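Local coordinates for protein diaminopimelate decarboxylase (PDB 7JPJ) that probably catalyses the pyridoxal-phosphate-dependent decarboxylation of diaminopimelate to lysine, working as a dimer, at residues G52-Y57 against Q275-P280; E198-H203 against K231-G236; A40-L45 against H72-H77. All blocks are in the same frame, centred on the assembly; numbering follows the deposited sequence.

In the fold
Following the chain from the N terminus, the first segment met is 40-45, on helix 34-45, which opens contact 3. Contact 1 opens next, at strand 53-58. Contact 3 then closes its short loop at 72-77, so contacts 3 and 1 cross along the chain. Contact 2 opens at 198-203 and closes at 231-236, nested inside the long loop that contact 1 closes at 275-280. Contacts 1 and 2 pair strands of one parallel sheet and meet where strands 232-234 and 275-278 are neighbours. Contact 3 ties a helix to the turn leading into strand 77-80, beside strand 53-58. All three belong to the pyridoxal-binding barrel.

Contact 1 (G52-Y57 against Q275-P280); sequences GLTVRY and QMEIEP
The Arg56 guanidinium meets Glu277 at its edge. Glu277 OE1 lies in the guanidinium plane. Arg56 NH1 sits close to both Glu277 oxygens, 2.8 Å from OE1 and 2.7 Å from OE2, its salt-bridge partner. The two planes are 67° apart, far from coplanar. The edge of the Tyr57 ring faces Pro280 O. Tyr57 also meets Phe71 edge-to-face, and its OH bonds to Cys62 O.

The two strands pair in parallel register. Met276 N donates to Gly52 O at 2.9 Å. Thr54 N then donates to Met276 O, Ile278 N to Thr54 O, and Arg56 N to Ile278 O at 2.8 Å.

Gln275 bends at chi2 (96°). Its NE2 donates to Thr54 OG1 at 2.8 Å, and the two side chains cross at about a right angle. The face carrying Leu53, Val55, Met276 and Ile278 is apolar; Thr54 and Glu277 point to the other. Leu53 CD1 touches Met276 CE at 3.8 Å, and Val55 CG2 touches Ile278 CD1 at 3.7 Å.

Strands 53-58 and 275-278 are the first and last of the parallel barrel sheet. Their pairing closes the TIM-type barrel of the pyridoxal-binding domain, with Arg56 and Glu277 on its polar inner side.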
ATOM      1  N   GLY A  52     -31.140  20.311 -11.321  1.00 21.31           N
ATOM      2  CA  GLY A  52     -29.772  20.786 -11.227  1.00 20.52           C
ATOM      3  C   GLY A  52     -28.774  19.736 -10.782  1.00 19.96           C
ATOM      4  O   GLY A  52     -29.069  18.914  -9.907  1.00 20.01           O
ATOM      5  N   LEU A  53     -27.577  19.764 -11.369  1.00 19.90           N
ATOM      6  CA  LEU A  53     -26.547  18.769 -11.114  1.00 18.82           C
ATOM      7  C   LEU A  53     -25.213  19.447 -10.837  1.00 18.29           C
ATOM      8  O   LEU A  53     -24.891  20.475 -11.439  1.00 18.86           O
ATOM      9  CB  LEU A  53     -26.401  17.811 -12.306  1.00 19.06           C
ATOM     10  CG  LEU A  53     -25.150  16.931 -12.359  1.00 18.25           C
ATOM     11  CD1 LEU A  53     -25.258  15.775 -11.372  1.00 17.54           C
ATOM     12  CD2 LEU A  53     -24.888  16.426 -13.769  1.00 18.94           C
ATOM     13  N   THR A  54     -24.446  18.866  -9.915  1.00 19.70           N
ATOM     14  CA  THR A  54     -23.063  19.248  -9.667  1.00 19.00           C
ATOM     15  C   THR A  54     -22.220  17.985  -9.618  1.00 18.57           C
ATOM     16  O   THR A  54     -22.560  17.040  -8.900  1.00 18.42           O
ATOM     17  CB  THR A  54     -22.908  20.023  -8.355  1.00 18.64           C
ATOM     18  OG1 THR A  54     -23.805  21.139  -8.348  1.00 19.06           O
ATOM     19  CG2 THR A  54     -21.478  20.527  -8.202  1.00 17.98           C
ATOM     20  N   VAL A  55     -21.128  17.967 -10.374  1.00 17.57           N
ATOM     21  CA  VAL A  55     -20.204  16.839 -10.393  1.00 17.17           C
ATOM     22  C   VAL A  55     -18.980  17.212  -9.570  1.00 16.62           C
ATOM     23  O   VAL A  55     -18.319  18.221  -9.845  1.00 16.76           O
ATOM     24  CB  VAL A  55     -19.809  16.461 -11.828  1.00 17.31           C
ATOM     25  CG1 VAL A  55     -18.773  15.347 -11.813  1.00 16.89           C
ATOM     26  CG2 VAL A  55     -21.036  16.053 -12.622  1.00 17.82           C
ATOM     27  N   ARG A  56     -18.673  16.399  -8.563  1.00 19.92           N
ATOM     28  CA  ARG A  56     -17.491  16.577  -7.730  1.00 19.48           C
ATOM     29  C   ARG A  56     -16.497  15.462  -8.021  1.00 19.15           C
ATOM     30  O   ARG A  56     -16.864  14.284  -8.020  1.00 18.11           O
ATOM     31  CB  ARG A  56     -17.856  16.576  -6.244  1.00 18.39           C
ATOM     32  CG  ARG A  56     -19.010  17.487  -5.878  1.00 18.64           C
ATOM     33  CD  ARG A  56     -18.959  17.874  -4.409  1.00 17.53           C
ATOM     34  NE  ARG A  56     -18.570  19.269  -4.239  1.00 18.25           N
ATOM     35  CZ  ARG A  56     -19.398  20.234  -3.855  1.00 18.39           C
ATOM     36  NH1 ARG A  56     -20.663  19.955  -3.595  1.00 18.22           N
ATOM     37  NH2 ARG A  56     -18.962  21.479  -3.729  1.00 18.84           N
ATOM     38  N   TYR A  57     -15.245  15.834  -8.266  1.00 17.82           N
ATOM     39  CA  TYR A  57     -14.190  14.847  -8.458  1.00 17.80           C
ATOM     40  C   TYR A  57     -13.644  14.421  -7.100  1.00 17.33           C
ATOM     41  O   TYR A  57     -13.201  15.262  -6.312  1.00 17.79           O
ATOM     42  CB  TYR A  57     -13.072  15.413  -9.332  1.00 18.03           C
ATOM     43  CG  TYR A  57     -11.842  14.530  -9.411  1.00 17.84           C
ATOM     44  CD1 TYR A  57     -11.954  13.156  -9.594  1.00 17.57           C
ATOM     45  CD2 TYR A  57     -10.568  15.072  -9.314  1.00 18.00           C
ATOM     46  CE1 TYR A  57     -10.834  12.348  -9.668  1.00 17.54           C
ATOM     47  CE2 TYR A  57      -9.443  14.273  -9.393  1.00 17.90           C
ATOM     48  CZ  TYR A  57      -9.581  12.913  -9.568  1.00 17.75           C
ATOM     49  OH  TYR A  57      -8.462  12.116  -9.643  1.00 17.73           O
ATOM     50  N   GLN A 275     -31.200  20.345  -5.529  1.00 22.81           N
ATOM     51  CA  GLN A 275     -29.997  20.171  -6.329  1.00 22.46           C
ATOM     52  C   GLN A 275     -29.381  18.803  -6.053  1.00 22.18           C
ATOM     53  O   GLN A 275     -29.364  18.333  -4.912  1.00 22.15           O
ATOM     54  CB  GLN A 275     -28.990  21.276  -6.013  1.00 22.23           C
ATOM     55  CG  GLN A 275     -27.647  21.109  -6.699  1.00 22.06           C
ATOM     56  CD  GLN A 275     -27.559  21.910  -7.980  1.00 22.53           C
ATOM     57  OE1 GLN A 275     -28.578  22.205  -8.604  1.00 22.90           O
ATOM     58  NE2 GLN A 275     -26.340  22.253  -8.388  1.00 22.67           N
ATOM     59  N   MET A 276     -28.878  18.155  -7.104  1.00 21.50           N
ATOM     60  CA  MET A 276     -28.233  16.855  -6.981  1.00 21.26           C
ATOM     61  C   MET A 276     -26.722  16.990  -7.122  1.00 20.69           C
ATOM     62  O   MET A 276     -26.220  17.850  -7.850  1.00 20.85           O
ATOM     63  CB  MET A 276     -28.751  15.867  -8.033  1.00 21.88           C
ATOM     64  CG  MET A 276     -28.505  14.410  -7.670  1.00 21.97           C
ATOM     65  SD  MET A 276     -28.830  13.232  -8.998  1.00 23.14           S
ATOM     66  CE  MET A 276     -28.627  14.262 -10.441  1.00 23.01           C
ATOM     67  N   GLU A 277     -26.001  16.120  -6.420  1.00 20.53           N
ATOM     68  CA  GLU A 277     -24.549  16.062  -6.498  1.00 19.94           C
ATOM     69  C   GLU A 277     -24.103  14.616  -6.637  1.00 19.71           C
ATOM     70  O   GLU A 277     -24.706  13.712  -6.055  1.00 19.97           O
ATOM     71  CB  GLU A 277     -23.888  16.676  -5.266  1.00 19.61           C
ATOM     72  CG  GLU A 277     -24.072  18.172  -5.146  1.00 19.85           C
ATOM     73  CD  GLU A 277     -23.301  18.748  -3.979  1.00 19.65           C
ATOM     74  OE1 GLU A 277     -22.660  17.966  -3.243  1.00 19.42           O
ATOM     75  OE2 GLU A 277     -23.318  19.985  -3.802  1.00 20.15           O
ATOM     76  N   ILE A 278     -23.043  14.410  -7.412  1.00 19.07           N
ATOM     77  CA  ILE A 278     -22.422  13.104  -7.573  1.00 18.56           C
ATOM     78  C   ILE A 278     -20.925  13.259  -7.346  1.00 18.47           C
ATOM     79  O   ILE A 278     -20.326  14.282  -7.691  1.00 18.86           O
ATOM     80  CB  ILE A 278     -22.714  12.489  -8.961  1.00 18.50           C
ATOM     81  CG1 ILE A 278     -22.163  13.376 -10.082  1.00 18.85           C
ATOM     82  CG2 ILE A 278     -24.208  12.271  -9.138  1.00 18.78           C
ATOM     83  CD1 ILE A 278     -22.348  12.788 -11.463  1.00 19.02           C
ATOM     84  N   GLU A 279     -20.318  12.237  -6.749  1.00 21.15           N
ATOM     85  CA  GLU A 279     -18.912  12.275  -6.351  1.00 20.48           C
ATOM     86  C   GLU A 279     -18.136  11.116  -6.970  1.00 20.16           C
ATOM     87  O   GLU A 279     -17.615  10.255  -6.253  1.00 19.96           O
ATOM     88  CB  GLU A 279     -18.793  12.250  -4.828  1.00 20.53           C
ATOM     89  CG  GLU A 279     -18.846  13.620  -4.162  1.00 20.85           C
ATOM     90  CD  GLU A 279     -18.864  13.535  -2.638  1.00 21.19           C
ATOM     91  OE1 GLU A 279     -19.394  14.465  -1.985  1.00 21.25           O
ATOM     92  OE2 GLU A 279     -18.351  12.532  -2.091  1.00 21.34           O
ATOM     93  N   PRO A 280     -18.020  11.073  -8.301  1.00 19.18           N
ATOM     94  CA  PRO A 280     -17.309   9.955  -8.934  1.00 18.83           C
ATOM     95  C   PRO A 280     -15.800  10.122  -8.806  1.00 18.17           C
ATOM     96  O   PRO A 280     -15.260  11.211  -9.010  1.00 18.33           O
ATOM     97  CB  PRO A 280     -17.755  10.034 -10.397  1.00 19.65           C
ATOM     98  CG  PRO A 280     -18.014  11.471 -10.614  1.00 20.21           C
ATOM     99  CD  PRO A 280     -18.542  12.016  -9.307  1.00 19.82           C
TER

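Contact 2 (E198-H203 against K231-G236); sequences ERIHTH and KTMNLG
His201 and Asn234 take the same first torsion. Each CG is anti to its backbone N (chi1 -169° in His201, -172° in Asn234). This starts both side chains off in the same direction. They lie side by side, and the Asn234 amide stacks on one face of the His201 ring, with the planes 28° apart. Asn234 ND2 sits above that face, offset toward the rim. Asn234 ND2 is also hydrogen-bonded to Glu279 OE1.

At the ring edge, His201 ND1 donates to Asn234 O at 3.2 Å. The donor stands above the carbonyl plane. Thr202 N reaches Asn234 O at 2.7 Å, so this oxygen is gripped twice. Asn234 OD1 accepts from Gly236 N at 2.9 Å, forming an Asx turn.

Further back, Ile200 N donates to Thr232 O, and Asn234 N donates to Ile200 O at 2.8 Å. Glu198 O takes both Lys231 N and Thr232 N. The Arg199 chain runs alongside Thr232, with CG 4.0 Å from Thr232 CB. On the opposite sheet face Met233 CE touches Ile200 CG2 at 3.7 Å.

The two strands are the parallel ends of the beta-alpha-beta unit built with helix 210-222. Just past strand 196-201, the His203 side chain is about 4 Å (nearest atoms) from a bound sulfate, probably from the crystallisation liquor. Gly236 and Gly237 are consistent with the glycine-rich phosphate-binding loop of this fold.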
ATOM      1  N   GLU A 198     -28.149  22.526   5.171  1.00 25.05           N
ATOM      2  CA  GLU A 198     -28.445  22.860   3.786  1.00 24.07           C
ATOM      3  C   GLU A 198     -28.249  21.698   2.827  1.00 23.35           C
ATOM      4  O   GLU A 198     -28.710  21.783   1.683  1.00 22.72           O
ATOM      5  CB  GLU A 198     -27.576  24.038   3.319  1.00 24.15           C
ATOM      6  CG  GLU A 198     -26.112  23.681   3.092  1.00 24.20           C
ATOM      7  CD  GLU A 198     -25.322  24.800   2.426  1.00 24.29           C
ATOM      8  OE1 GLU A 198     -25.924  25.841   2.088  1.00 24.33           O
ATOM      9  OE2 GLU A 198     -24.096  24.637   2.241  1.00 24.41           O
ATOM     10  N   ARG A 199     -27.596  20.618   3.252  1.00 22.79           N
ATOM     11  CA  ARG A 199     -27.196  19.567   2.328  1.00 22.15           C
ATOM     12  C   ARG A 199     -27.067  18.244   3.071  1.00 22.68           C
ATOM     13  O   ARG A 199     -26.514  18.192   4.172  1.00 23.26           O
ATOM     14  CB  ARG A 199     -25.875  19.934   1.640  1.00 21.46           C
ATOM     15  CG  ARG A 199     -25.209  18.812   0.870  1.00 20.67           C
ATOM     16  CD  ARG A 199     -23.893  19.281   0.259  1.00 20.02           C
ATOM     17  NE  ARG A 199     -22.926  19.691   1.276  1.00 20.93           N
ATOM     18  CZ  ARG A 199     -22.667  20.955   1.601  1.00 21.54           C
ATOM     19  NH1 ARG A 199     -23.305  21.943   0.987  1.00 21.35           N
ATOM     20  NH2 ARG A 199     -21.773  21.231   2.541  1.00 22.51           N
ATOM     21  N   ILE A 200     -27.588  17.183   2.458  1.00 21.88           N
ATOM     22  CA  ILE A 200     -27.467  15.821   2.960  1.00 22.60           C
ATOM     23  C   ILE A 200     -26.515  15.064   2.045  1.00 22.07           C
ATOM     24  O   ILE A 200     -26.522  15.266   0.825  1.00 21.16           O
ATOM     25  CB  ILE A 200     -28.840  15.120   3.036  1.00 23.33           C
ATOM     26  CG1 ILE A 200     -29.772  15.870   3.990  1.00 23.73           C
ATOM     27  CG2 ILE A 200     -28.695  13.675   3.491  1.00 24.41           C
ATOM     28  CD1 ILE A 200     -29.343  15.806   5.444  1.00 24.45           C
ATOM     29  N   HIS A 201     -25.686  14.206   2.635  1.00 23.72           N
ATOM     30  CA  HIS A 201     -24.676  13.447   1.909  1.00 23.41           C
ATOM     31  C   HIS A 201     -24.863  11.962   2.184  1.00 24.92           C
ATOM     32  O   HIS A 201     -24.972  11.549   3.342  1.00 25.96           O
ATOM     33  CB  HIS A 201     -23.265  13.887   2.313  1.00 22.87           C
ATOM     34  CG  HIS A 201     -22.181  13.341   1.435  1.00 22.05           C
ATOM     35  ND1 HIS A 201     -22.441  12.636   0.280  1.00 21.82           N
ATOM     36  CD2 HIS A 201     -20.833  13.398   1.544  1.00 21.40           C
ATOM     37  CE1 HIS A 201     -21.300  12.281  -0.284  1.00 20.89           C
ATOM     38  NE2 HIS A 201     -20.309  12.734   0.463  1.00 20.57           N
ATOM     39  N   THR A 202     -24.899  11.169   1.121  1.00 23.99           N
ATOM     40  CA  THR A 202     -25.002   9.723   1.225  1.00 25.61           C
ATOM     41  C   THR A 202     -23.989   9.095   0.276  1.00 25.47           C
ATOM     42  O   THR A 202     -23.488   9.743  -0.647  1.00 23.74           O
ATOM     43  CB  THR A 202     -26.421   9.236   0.894  1.00 26.31           C
ATOM     44  OG1 THR A 202     -26.580   7.880   1.320  1.00 27.95           O
ATOM     45  CG2 THR A 202     -26.662   9.304  -0.599  1.00 25.39           C
ATOM     46  N   HIS A 203     -23.679   7.823   0.515  1.00 28.63           N
ATOM     47  CA  HIS A 203     -22.711   7.112  -0.312  1.00 27.84           C
ATOM     48  C   HIS A 203     -22.867   5.608  -0.136  1.00 28.78           C
ATOM     49  O   HIS A 203     -22.057   4.971   0.544  1.00 28.61           O
ATOM     50  CB  HIS A 203     -21.285   7.548   0.036  1.00 26.20           C
ATOM     51  CG  HIS A 203     -20.231   6.962  -0.855  1.00 25.12           C
ATOM     52  ND1 HIS A 203     -20.076   7.335  -2.172  1.00 23.95           N
ATOM     53  CD2 HIS A 203     -19.277   6.031  -0.614  1.00 24.50           C
ATOM     54  CE1 HIS A 203     -19.075   6.659  -2.705  1.00 22.83           C
ATOM     55  NE2 HIS A 203     -18.574   5.860  -1.781  1.00 23.26           N
ATOM     56  N   LYS A 231     -31.261  21.991   0.621  1.00 22.11           N
ATOM     57  CA  LYS A 231     -31.492  22.295  -0.780  1.00 21.65           C
ATOM     58  C   LYS A 231     -30.658  21.450  -1.730  1.00 20.80           C
ATOM     59  O   LYS A 231     -30.848  21.556  -2.947  1.00 20.70           O
ATOM     60  CB  LYS A 231     -31.215  23.782  -1.057  1.00 22.18           C
ATOM     61  CG  LYS A 231     -32.116  24.721  -0.270  1.00 23.44           C
ATOM     62  CD  LYS A 231     -31.625  26.155  -0.338  1.00 24.25           C
ATOM     63  CE  LYS A 231     -32.615  27.109   0.311  1.00 25.74           C
ATOM     64  NZ  LYS A 231     -32.982  28.223  -0.607  1.00 26.95           N
ATOM     65  N   THR A 232     -29.752  20.614  -1.217  1.00 21.36           N
ATOM     66  CA  THR A 232     -28.854  19.821  -2.042  1.00 20.73           C
ATOM     67  C   THR A 232     -28.778  18.402  -1.499  1.00 21.48           C
ATOM     68  O   THR A 232     -28.726  18.196  -0.284  1.00 22.32           O
ATOM     69  CB  THR A 232     -27.447  20.437  -2.088  1.00 20.28           C
ATOM     70  OG1 THR A 232     -27.513  21.737  -2.684  1.00 20.10           O
ATOM     71  CG2 THR A 232     -26.507  19.575  -2.904  1.00 19.44           C
ATOM     72  N   MET A 233     -28.771  17.429  -2.408  1.00 21.11           N
ATOM     73  CA  MET A 233     -28.612  16.019  -2.074  1.00 21.93           C
ATOM     74  C   MET A 233     -27.374  15.483  -2.783  1.00 21.24           C
ATOM     75  O   MET A 233     -27.315  15.481  -4.018  1.00 20.53           O
ATOM     76  CB  MET A 233     -29.857  15.222  -2.473  1.00 22.66           C
ATOM     77  CG  MET A 233     -29.703  13.709  -2.387  1.00 23.81           C
ATOM     78  SD  MET A 233     -30.099  13.036  -0.762  1.00 25.44           S
ATOM     79  CE  MET A 233     -28.464  12.819  -0.066  1.00 25.30           C
ATOM     80  N   ASN A 234     -26.388  15.038  -2.002  1.00 21.03           N
ATOM     81  CA  ASN A 234     -25.144  14.472  -2.521  1.00 20.50           C
ATOM     82  C   ASN A 234     -25.229  12.950  -2.427  1.00 21.81           C
ATOM     83  O   ASN A 234     -25.193  12.386  -1.327  1.00 23.00           O
ATOM     84  CB  ASN A 234     -23.947  15.013  -1.738  1.00 20.16           C
ATOM     85  CG  ASN A 234     -22.605  14.613  -2.342  1.00 19.31           C
ATOM     86  OD1 ASN A 234     -22.485  13.602  -3.034  1.00 19.32           O
ATOM     87  ND2 ASN A 234     -21.580  15.408  -2.060  1.00 18.82           N
ATOM     88  N   LEU A 235     -25.327  12.288  -3.582  1.00 20.18           N
ATOM     89  CA  LEU A 235     -25.482  10.839  -3.654  1.00 21.80           C
ATOM     90  C   LEU A 235     -24.159  10.086  -3.694  1.00 22.01           C
ATOM     91  O   LEU A 235     -24.171   8.852  -3.765  1.00 23.77           O
ATOM     92  CB  LEU A 235     -26.316  10.458  -4.880  1.00 22.08           C
ATOM     93  CG  LEU A 235     -27.785  10.876  -4.845  1.00 22.37           C
ATOM     94  CD1 LEU A 235     -28.507  10.414  -6.106  1.00 22.92           C
ATOM     95  CD2 LEU A 235     -28.465  10.332  -3.598  1.00 23.66           C
ATOM     96  N   GLY A 236     -23.027  10.788  -3.664  1.00 21.74           N
ATOM     97  CA  GLY A 236     -21.736  10.132  -3.595  1.00 21.51           C
ATOM     98  C   GLY A 236     -21.284   9.555  -4.927  1.00 21.09           C
ATOM     99  O   GLY A 236     -21.753   9.932  -6.006  1.00 20.55           O
TER

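Contact 3 (A40-L45 against H72-H77); sequences AADACL and HSKNIH
Lys74, Leu45 and Ile76 carry this contact, with Ala41 as the surface two of them rest on.

Lys74 buries the most area. Its CG is anti to the carbonyl carbon (chi1 -68°), and the chain bends at chi2 and chi3. The bent chain passes over Ala41, with Lys74 CE 4.2 Å from Ala41 CB. Its end turns to Asp42. Lys74 NZ makes a salt bridge to Asp42 OD1 at 3.5 Å, and the hydrogen bond within it is weak. The two side chains cross at about a right angle. Asp42 is exposed, so this pair lies near solvent.

Leu45 is the second large contributor. It reaches from helix 34-45 across to the backbone of 74-75. Leu45 CD1 lies 3.5 Å from Lys74 O. The other branch, Leu45 CD2, meets Ile76 CG1 at 4.2 Å.

Ile76 forms the buried side. Its CD1 points at the helix and touches Ala41 CB at 3.9 Å. Ile76 also packs on Val55 of strand 53-58 and on Leu284 of helix 282-285. Cys44 of helix 34-45 touches the same two residues. An apolar patch therefore runs from the helix to the sheet.

Lys74 and Ile76 flank Asn75 in the turn after helix 65-73. The helix ends in a Schellman motif, with Ile76 N bonded to Phe71 O and Asn75 N to His72 O at 3.0 Å. Asn75 is the C-prime residue and has a positive phi (62°). The chain then enters strand 77-80, where His77 pairs with Val55 and Tyr57.

The arrangement is an outer-layer contact of the alpha/beta barrel: helix 34-45 packs against the alpha-to-beta turn of the beta-alpha-beta unit made by strand 53-58, helix 65-73 and strand 77-80.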
ATOM      1  N   ALA A  40     -14.914  10.966 -19.920  1.00 21.20           N
ATOM      2  CA  ALA A  40     -15.498  10.748 -18.602  1.00 20.75           C
ATOM      3  C   ALA A  40     -16.127  12.024 -18.060  1.00 20.77           C
ATOM      4  O   ALA A  40     -17.215  11.984 -17.471  1.00 20.91           O
ATOM      5  CB  ALA A  40     -14.440  10.219 -17.637  1.00 19.58           C
ATOM      6  N   ALA A  41     -15.462  13.164 -18.255  1.00 19.61           N
ATOM      7  CA  ALA A  41     -16.005  14.434 -17.786  1.00 19.53           C
ATOM      8  C   ALA A  41     -17.343  14.734 -18.449  1.00 20.40           C
ATOM      9  O   ALA A  41     -18.315  15.100 -17.779  1.00 20.35           O
ATOM     10  CB  ALA A  41     -15.007  15.561 -18.050  1.00 19.35           C
ATOM     11  N   ASP A  42     -17.411  14.573 -19.774  1.00 20.96           N
ATOM     12  CA  ASP A  42     -18.657  14.823 -20.490  1.00 21.23           C
ATOM     13  C   ASP A  42     -19.739  13.827 -20.087  1.00 21.80           C
ATOM     14  O   ASP A  42     -20.908  14.199 -19.937  1.00 22.00           O
ATOM     15  CB  ASP A  42     -18.409  14.770 -21.998  1.00 21.21           C
ATOM     16  CG  ASP A  42     -17.979  16.111 -22.566  1.00 20.71           C
ATOM     17  OD1 ASP A  42     -18.047  17.123 -21.834  1.00 20.42           O
ATOM     18  OD2 ASP A  42     -17.562  16.151 -23.745  1.00 20.49           O
ATOM     19  N   ALA A  43     -19.368  12.556 -19.904  1.00 19.48           N
ATOM     20  CA  ALA A  43     -20.349  11.553 -19.510  1.00 19.78           C
ATOM     21  C   ALA A  43     -20.938  11.851 -18.138  1.00 19.40           C
ATOM     22  O   ALA A  43     -22.111  11.550 -17.889  1.00 19.73           O
ATOM     23  CB  ALA A  43     -19.717  10.163 -19.526  1.00 19.92           C
ATOM     24  N   CYS A  44     -20.150  12.438 -17.235  1.00 20.55           N
ATOM     25  CA  CYS A  44     -20.665  12.758 -15.908  1.00 20.24           C
ATOM     26  C   CYS A  44     -21.475  14.046 -15.917  1.00 20.40           C
ATOM     27  O   CYS A  44     -22.515  14.131 -15.254  1.00 20.60           O
ATOM     28  CB  CYS A  44     -19.516  12.855 -14.905  1.00 18.92           C
ATOM     29  SG  CYS A  44     -18.661  11.292 -14.610  1.00 18.26           S
ATOM     30  N   LEU A  45     -21.021  15.058 -16.660  1.00 18.55           N
ATOM     31  CA  LEU A  45     -21.784  16.294 -16.793  1.00 18.65           C
ATOM     32  C   LEU A  45     -23.109  16.090 -17.514  1.00 19.25           C
ATOM     33  O   LEU A  45     -23.961  16.985 -17.474  1.00 19.37           O
ATOM     34  CB  LEU A  45     -20.952  17.347 -17.527  1.00 18.63           C
ATOM     35  CG  LEU A  45     -19.776  17.924 -16.740  1.00 18.13           C
ATOM     36  CD1 LEU A  45     -18.775  18.582 -17.677  1.00 18.26           C
ATOM     37  CD2 LEU A  45     -20.265  18.904 -15.692  1.00 17.90           C
ATOM     38  N   HIS A  72     -11.297  21.361 -13.329  1.00 18.33           N
ATOM     39  CA  HIS A  72     -11.806  22.683 -12.981  1.00 18.58           C
ATOM     40  C   HIS A  72     -12.228  23.452 -14.227  1.00 19.15           C
ATOM     41  O   HIS A  72     -13.264  24.130 -14.224  1.00 19.43           O
ATOM     42  CB  HIS A  72     -10.756  23.466 -12.189  1.00 18.90           C
ATOM     43  CG  HIS A  72     -11.227  24.811 -11.734  1.00 19.38           C
ATOM     44  ND1 HIS A  72     -10.510  25.968 -11.956  1.00 19.98           N
ATOM     45  CD2 HIS A  72     -12.354  25.186 -11.081  1.00 19.45           C
ATOM     46  CE1 HIS A  72     -11.173  26.997 -11.456  1.00 20.30           C
ATOM     47  NE2 HIS A  72     -12.295  26.548 -10.921  1.00 20.00           N
ATOM     48  N   SER A  73     -11.445  23.354 -15.304  1.00 18.87           N
ATOM     49  CA  SER A  73     -11.805  24.011 -16.555  1.00 19.34           C
ATOM     50  C   SER A  73     -13.090  23.453 -17.152  1.00 20.51           C
ATOM     51  O   SER A  73     -13.724  24.126 -17.973  1.00 21.29           O
ATOM     52  CB  SER A  73     -10.663  23.877 -17.562  1.00 18.96           C
ATOM     53  OG  SER A  73     -10.432  22.517 -17.882  1.00 18.44           O
ATOM     54  N   LYS A  74     -13.484  22.240 -16.766  1.00 20.76           N
ATOM     55  CA  LYS A  74     -14.729  21.636 -17.219  1.00 21.68           C
ATOM     56  C   LYS A  74     -15.886  21.884 -16.259  1.00 23.30           C
ATOM     57  O   LYS A  74     -16.936  21.251 -16.402  1.00 24.50           O
ATOM     58  CB  LYS A  74     -14.541  20.131 -17.424  1.00 20.52           C
ATOM     59  CG  LYS A  74     -13.619  19.781 -18.576  1.00 19.18           C
ATOM     60  CD  LYS A  74     -14.259  20.115 -19.909  1.00 19.52           C
ATOM     61  CE  LYS A  74     -14.732  18.861 -20.621  1.00 18.54           C
ATOM     62  NZ  LYS A  74     -15.235  19.161 -21.996  1.00 19.02           N
ATOM     63  N   ASN A  75     -15.711  22.786 -15.289  1.00 20.74           N
ATOM     64  CA  ASN A  75     -16.735  23.124 -14.295  1.00 21.86           C
ATOM     65  C   ASN A  75     -17.112  21.926 -13.427  1.00 22.04           C
ATOM     66  O   ASN A  75     -18.261  21.796 -12.996  1.00 22.90           O
ATOM     67  CB  ASN A  75     -17.980  23.724 -14.953  1.00 23.24           C
ATOM     68  CG  ASN A  75     -17.685  25.025 -15.663  1.00 23.23           C
ATOM     69  OD1 ASN A  75     -16.743  25.735 -15.310  1.00 22.20           O
ATOM     70  ND2 ASN A  75     -18.481  25.343 -16.678  1.00 24.26           N
ATOM     71  N   ILE A  76     -16.147  21.050 -13.160  1.00 18.93           N
ATOM     72  CA  ILE A  76     -16.314  19.943 -12.226  1.00 18.52           C
ATOM     73  C   ILE A  76     -15.680  20.343 -10.902  1.00 18.55           C
ATOM     74  O   ILE A  76     -14.543  20.828 -10.870  1.00 18.52           O
ATOM     75  CB  ILE A  76     -15.688  18.651 -12.774  1.00 17.94           C
ATOM     76  CG1 ILE A  76     -16.518  18.109 -13.937  1.00 17.98           C
ATOM     77  CG2 ILE A  76     -15.564  17.609 -11.675  1.00 17.55           C
ATOM     78  CD1 ILE A  76     -16.020  16.788 -14.470  1.00 17.54           C
ATOM     79  N   HIS A  77     -16.413  20.152  -9.810  1.00 18.66           N
ATOM     80  CA  HIS A  77     -15.951  20.570  -8.496  1.00 18.36           C
ATOM     81  C   HIS A  77     -15.104  19.462  -7.867  1.00 17.51           C
ATOM     82  O   HIS A  77     -14.770  18.462  -8.510  1.00 17.06           O
ATOM     83  CB  HIS A  77     -17.145  20.966  -7.629  1.00 19.35           C
ATOM     84  CG  HIS A  77     -17.857  22.195  -8.109  1.00 20.02           C
ATOM     85  ND1 HIS A  77     -18.454  23.094  -7.252  1.00 20.46           N
ATOM     86  CD2 HIS A  77     -18.067  22.672  -9.359  1.00 20.28           C
ATOM     87  CE1 HIS A  77     -19.002  24.071  -7.953  1.00 20.79           C
ATOM     88  NE2 HIS A  77     -18.782  23.838  -9.234  1.00 20.85           N
TER